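Local coordinates for protein tRNA threonylcarbamoyladenosine dehydratase (Escherichia coli, PDB 4D79) that catalyses the ATP-dependent dehydration of threonylcarbamoyladenosine at position 37 of tRNAs, giving its cyclic form, and can accept sulfur from the desulfurase CsdA in vitro, at residues Arg10-Gly15 and Asn97-Val102; Ala31-Val36 and Thr52-Ile57. All blocks are in the same frame, centred on the assembly; numbering follows the deposited sequence.

In the fold
Contact 1 sets helix 7-20 against the turn before strand 101-105. Contact 2 pairs strand 32-36 with the start of strand 56-60, the neighbour of strand 101-105 in the Rossmann-like sheet. Both lie on the same side of the chain's centre, their centres about 12 Å apart, and contact 2 is nested in the loop contact 1 closes. They meet where strands 101-105 and 56-60 pair: Arg101 N is 2.9 Å from Gly55 O, and Arg101 O 2.9 Å from Ile57 N, both probable hydrogen bonds. Phe13 CE1 packs on Gly53 N at 3.4 Å. Contact 2 leads to the ATP pocket through Val36, which touches the nucleotide. The Ile57 side chain is about 13 Å from ATP.

Contact 1: residues Arg10-Gly15 and Asn97-Val102; sequences RQRFGG and NPECRV
Arg12 lays its guanidinium against the ring of Pro98. Pro98 CD sits over the centre of one guanidinium face, 3.5 Å from Arg12 CZ. The Arg12 chain reaches there extended from CG to NE, with CG beside the backbone N (chi1 -67°). A water joins the polar ends. It accepts from Arg12 NH1 at 2.7 Å and donates to Asn97 OD1 at 2.9 Å and to Glu99 OE1 at 2.7 Å. Phe13 makes the second touch: its ring edge meets the Asn97 amide, CE2 to ND2 at 3.5 Å, with the two planes 57° apart. Bonds within 97-102 hold Asn97 and Glu99 in place. Asn97 is the first residue past helix 85-96. Its OD1 accepts from Glu99 N at 3.0 Å, an Asx turn, with the donor above the carbonyl plane. A type I turn from Asn97 to Cys100 is closed by Cys100 N to Asn97 O, also 3.0 Å. Glu99 OE1 is also hydrogen-bonded to Ser6 OG, and Trp9 meets the Phe13 ring edge-to-face. Val67 of the second subunit packs on Arg12, and Arg78 of that subunit on Pro98. Helix 7-20 is thus joined to the turn before strand 101-105 close to the dimer interface. Arg12 NH1 and Glu99 OE1 stay 4.4 Å apart, beyond a salt bridge; the water bridges them, and their opposite charges would probably still attract.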
loop_
_atom_site.group_PDB
_atom_site.type_symbol
_atom_site.label_atom_id
_atom_site.label_comp_id
_atom_site.label_asym_id
_atom_site.label_seq_id
_atom_site.Cartn_x
_atom_site.Cartn_y
_atom_site.Cartn_z
ATOM N N ARG B 10 20.486 -6.936 9.321
ATOM C CA ARG B 10 20.926 -6.863 7.931
ATOM C C ARG B 10 20.252 -7.922 7.053
ATOM O O ARG B 10 20.098 -7.703 5.852
ATOM C CB ARG B 10 22.440 -6.964 7.817
ATOM C CG ARG B 10 23.170 -5.636 7.966
ATOM C CD ARG B 10 24.663 -5.798 7.625
ATOM N NE ARG B 10 25.252 -6.631 8.634
ATOM C CZ ARG B 10 25.710 -6.186 9.794
ATOM N NH1 ARG B 10 25.703 -4.895 10.101
ATOM N NH2 ARG B 10 26.189 -7.050 10.645
ATOM N N GLN B 11 19.871 -9.075 7.600
ATOM C CA GLN B 11 19.132 -10.037 6.777
ATOM C C GLN B 11 17.743 -9.498 6.456
ATOM O O GLN B 11 17.245 -9.652 5.335
ATOM C CB GLN B 11 19.010 -11.379 7.493
ATOM C CG GLN B 11 20.335 -12.170 7.548
ATOM C CD GLN B 11 20.974 -12.314 6.195
ATOM O OE1 GLN B 11 21.987 -11.673 5.895
ATOM N NE2 GLN B 11 20.369 -13.132 5.352
ATOM N N ARG B 12 17.083 -8.911 7.452
ATOM C CA ARG B 12 15.736 -8.375 7.244
ATOM C C ARG B 12 15.759 -7.189 6.290
ATOM O O ARG B 12 14.864 -7.049 5.452
ATOM C CB ARG B 12 15.123 -7.981 8.578
ATOM C CG ARG B 12 14.832 -9.140 9.488
ATOM C CD ARG B 12 14.109 -8.708 10.758
ATOM N NE ARG B 12 13.682 -9.915 11.450
ATOM C CZ ARG B 12 14.325 -10.501 12.447
ATOM N NH1 ARG B 12 15.391 -9.941 13.018
ATOM N NH2 ARG B 12 13.823 -11.609 12.951
ATOM N N PHE B 13 16.791 -6.330 6.386
ATOM C CA PHE B 13 16.751 -5.022 5.728
ATOM C C PHE B 13 17.900 -4.803 4.753
ATOM O O PHE B 13 18.134 -3.679 4.317
ATOM C CB PHE B 13 16.662 -3.921 6.787
ATOM C CG PHE B 13 15.455 -4.071 7.654
ATOM C CD1 PHE B 13 14.172 -3.951 7.109
ATOM C CD2 PHE B 13 15.575 -4.361 8.990
ATOM C CE1 PHE B 13 13.049 -4.116 7.911
ATOM C CE2 PHE B 13 14.460 -4.523 9.783
ATOM C CZ PHE B 13 13.196 -4.428 9.237
ATOM N N GLY B 14 18.529 -5.887 4.279
ATOM C CA GLY B 14 19.548 -5.749 3.242
ATOM C C GLY B 14 19.034 -5.038 2.002
ATOM O O GLY B 14 19.736 -4.214 1.411
ATOM N N GLY B 15 17.794 -5.331 1.599
ATOM C CA GLY B 15 17.208 -4.640 0.462
ATOM C C GLY B 15 16.996 -3.151 0.698
ATOM O O GLY B 15 17.055 -2.357 -0.245
ATOM N N ASN B 97 10.046 -6.974 12.991
ATOM C CA ASN B 97 11.401 -6.695 13.447
ATOM C C ASN B 97 11.424 -6.792 14.964
ATOM O O ASN B 97 11.002 -5.851 15.661
ATOM C CB ASN B 97 11.881 -5.330 12.978
ATOM C CG ASN B 97 13.290 -5.069 13.443
ATOM O OD1 ASN B 97 13.897 -5.936 14.066
ATOM N ND2 ASN B 97 13.802 -3.910 13.164
ATOM N N PRO B 98 11.831 -7.946 15.510
ATOM C CA PRO B 98 11.879 -8.124 16.971
ATOM C C PRO B 98 12.837 -7.172 17.687
ATOM O O PRO B 98 12.789 -7.082 18.916
ATOM C CB PRO B 98 12.332 -9.584 17.126
ATOM C CG PRO B 98 12.007 -10.232 15.848
ATOM C CD PRO B 98 12.149 -9.183 14.785
ATOM N N GLU B 99 13.700 -6.482 16.964
ATOM C CA GLU B 99 14.632 -5.530 17.538
ATOM C C GLU B 99 14.139 -4.087 17.445
ATOM O O GLU B 99 14.814 -3.173 17.946
ATOM C CB GLU B 99 15.997 -5.667 16.849
ATOM C CG GLU B 99 16.632 -7.020 17.148
ATOM C CD GLU B 99 18.015 -7.177 16.553
ATOM O OE1 GLU B 99 18.102 -7.299 15.324
ATOM O OE2 GLU B 99 19.010 -7.191 17.308
ATOM N N CYS B 100 12.968 -3.869 16.864
ATOM C CA CYS B 100 12.381 -2.530 16.833
ATOM C C CYS B 100 11.841 -2.174 18.220
ATOM O O CYS B 100 11.197 -2.989 18.880
ATOM C CB CYS B 100 11.264 -2.465 15.796
ATOM S SG CYS B 100 10.452 -0.821 15.664
ATOM N N ARG B 101 12.109 -0.960 18.678
ATOM C CA ARG B 101 11.581 -0.502 19.970
ATOM C C ARG B 101 10.225 0.161 19.740
ATOM O O ARG B 101 10.147 1.261 19.194
ATOM C CB ARG B 101 12.564 0.442 20.662
ATOM C CG ARG B 101 12.052 1.086 21.936
ATOM C CD ARG B 101 13.205 1.753 22.727
ATOM N NE ARG B 101 13.795 2.878 22.000
ATOM C CZ ARG B 101 13.286 4.107 21.955
ATOM N NH1 ARG B 101 12.157 4.394 22.589
ATOM N NH2 ARG B 101 13.906 5.054 21.265
ATOM N N VAL B 102 9.159 -0.509 20.147
ATOM C CA VAL B 102 7.802 -0.068 19.873
ATOM C C VAL B 102 7.160 0.451 21.149
ATOM O O VAL B 102 7.126 -0.248 22.161
ATOM C CB VAL B 102 6.945 -1.197 19.293
ATOM C CG1 VAL B 102 5.605 -0.631 18.890
ATOM C CG2 VAL B 102 7.639 -1.828 18.119
HETATM O O HOH W 1 16.272 -7.430 13.376
#

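Contact 2: residues Ala31-Val36 and Thr52-Ile57; sequences AHICVV and TGIGAI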
loop_
_atom_site.group_PDB
_atom_site.type_symbol
_atom_site.label_atom_id
_atom_site.label_comp_id
_atom_site.label_asym_id
_atom_site.label_seq_id
_atom_site.Cartn_x
_atom_site.Cartn_y
_atom_site.Cartn_z
ATOM N N ALA B 31 16.333 6.186 14.085
ATOM C CA ALA B 31 15.204 7.112 14.067
ATOM C C ALA B 31 14.108 6.649 15.002
ATOM O O ALA B 31 13.950 5.462 15.286
ATOM C CB ALA B 31 14.640 7.274 12.659
ATOM N N HIS B 32 13.345 7.608 15.487
ATOM C CA HIS B 32 12.170 7.332 16.297
ATOM C C HIS B 32 11.033 8.103 15.647
ATOM O O HIS B 32 11.027 9.341 15.677
ATOM C CB HIS B 32 12.376 7.747 17.766
ATOM C CG HIS B 32 11.280 7.266 18.669
ATOM N ND1 HIS B 32 11.290 7.450 20.040
ATOM C CD2 HIS B 32 10.124 6.612 18.383
ATOM C CE1 HIS B 32 10.193 6.916 20.558
ATOM N NE2 HIS B 32 9.472 6.391 19.571
ATOM N N ILE B 33 10.078 7.384 15.051
ATOM C CA ILE B 33 8.971 8.008 14.334
ATOM C C ILE B 33 7.661 7.682 15.036
ATOM O O ILE B 33 7.450 6.566 15.519
ATOM C CB ILE B 33 8.970 7.590 12.850
ATOM C CG1 ILE B 33 10.228 8.180 12.207
ATOM C CG2 ILE B 33 7.681 8.067 12.137
ATOM C CD1 ILE B 33 10.402 7.897 10.752
ATOM N N CYS B 34 6.820 8.699 15.152
ATOM C CA CYS B 34 5.534 8.613 15.816
ATOM C C CYS B 34 4.450 8.595 14.755
ATOM O O CYS B 34 4.428 9.466 13.880
ATOM C CB CYS B 34 5.362 9.813 16.759
ATOM S SG CYS B 34 3.852 9.785 17.713
ATOM N N VAL B 35 3.562 7.608 14.828
ATOM C CA VAL B 35 2.366 7.551 13.982
ATOM C C VAL B 35 1.172 7.826 14.876
ATOM O O VAL B 35 0.948 7.126 15.874
ATOM C CB VAL B 35 2.222 6.210 13.251
ATOM C CG1 VAL B 35 1.048 6.259 12.326
ATOM C CG2 VAL B 35 3.504 5.915 12.503
ATOM N N VAL B 36 0.437 8.876 14.555
ATOM C CA VAL B 36 -0.728 9.268 15.340
ATOM C C VAL B 36 -1.954 8.881 14.532
ATOM O O VAL B 36 -2.211 9.437 13.456
ATOM C CB VAL B 36 -0.756 10.764 15.691
ATOM C CG1 VAL B 36 -1.889 11.031 16.666
ATOM C CG2 VAL B 36 0.540 11.239 16.290
ATOM N N THR B 52 10.883 -0.866 6.691
ATOM C CA THR B 52 12.007 -0.116 6.159
ATOM C C THR B 52 13.084 0.115 7.221
ATOM O O THR B 52 13.931 0.997 7.068
ATOM C CB THR B 52 11.518 1.190 5.534
ATOM O OG1 THR B 52 10.323 0.953 4.753
ATOM C CG2 THR B 52 12.530 1.781 4.613
ATOM N N GLY B 53 13.091 -0.688 8.283
ATOM C CA GLY B 53 14.188 -0.647 9.218
ATOM C C GLY B 53 14.183 0.528 10.169
ATOM O O GLY B 53 15.236 0.865 10.688
ATOM N N ILE B 54 13.035 1.165 10.402
ATOM C CA ILE B 54 12.937 2.212 11.428
ATOM C C ILE B 54 13.087 1.586 12.811
ATOM O O ILE B 54 12.407 0.617 13.155
ATOM C CB ILE B 54 11.619 2.987 11.275
ATOM C CG1 ILE B 54 11.616 3.752 9.945
ATOM C CG2 ILE B 54 11.410 3.915 12.414
ATOM C CD1 ILE B 54 12.590 4.926 9.880
ATOM N N GLY B 55 13.994 2.140 13.619
ATOM C CA GLY B 55 14.426 1.444 14.828
ATOM C C GLY B 55 13.549 1.627 16.035
ATOM O O GLY B 55 13.575 0.782 16.941
ATOM N N ALA B 56 12.745 2.682 16.054
ATOM C CA ALA B 56 11.833 2.944 17.155
ATOM C C ALA B 56 10.582 3.568 16.571
ATOM O O ALA B 56 10.653 4.476 15.734
ATOM C CB ALA B 56 12.421 3.871 18.224
ATOM N N ILE B 57 9.444 3.063 16.990
ATOM C CA ILE B 57 8.167 3.523 16.486
ATOM C C ILE B 57 7.254 3.723 17.679
ATOM O O ILE B 57 7.130 2.830 18.524
ATOM C CB ILE B 57 7.552 2.514 15.480
ATOM C CG1 ILE B 57 8.461 2.378 14.254
ATOM C CG2 ILE B 57 6.157 2.946 15.057
ATOM C CD1 ILE B 57 8.101 1.186 13.343
#
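The beta-alpha-beta unit of strand 32-36, helix 42-51 and strand 56-60 closes here, where its two parallel strands first pair. This is the Rossmann-like part of the ThiF fold. Ile33 N donates to Ala56 O at 3.0 Å, a fairly straight bond of 160°. Ala56 N to Ala31 O, at 3.1 Å, is weak and bent (124°). Two CA-H...O contacts add to the pairing: His32 CA to Ala56 O and Ile57 CA to Ile33 O, each 3.3 Å. His32 and Ala56 share one face of the sheet. His32 CG is anti to the backbone N (chi1 -170°), which brings the ring over the methyl of Ala56. Ala56 CB lies 3.8 Å from the ring centroid, a CH-pi contact displaced toward the rim. A hydrogen bond between His32 NE2 and Thr58 OG1 would limit rotation of the ring. Ile33 and Ile57 point to the other face. There the Ile33 and Ile54 chains cross at about a right angle, CD1 to CD1 3.8 Å. Ile54 CD1 also lies 4.2 Å from Ala31 CB. Gly53, with positive phi, is the C-prime residue of the Schellman motif ending helix 42-51. Leu49 of that helix packs on Ile33, Ile54 and Ile57, while from helix 242-266 Met260 meets Ala31 and Ile33 and Leu257 meets Ile54. Strand 124-127 and its lead-in flank the opposite edge of strand 32-36.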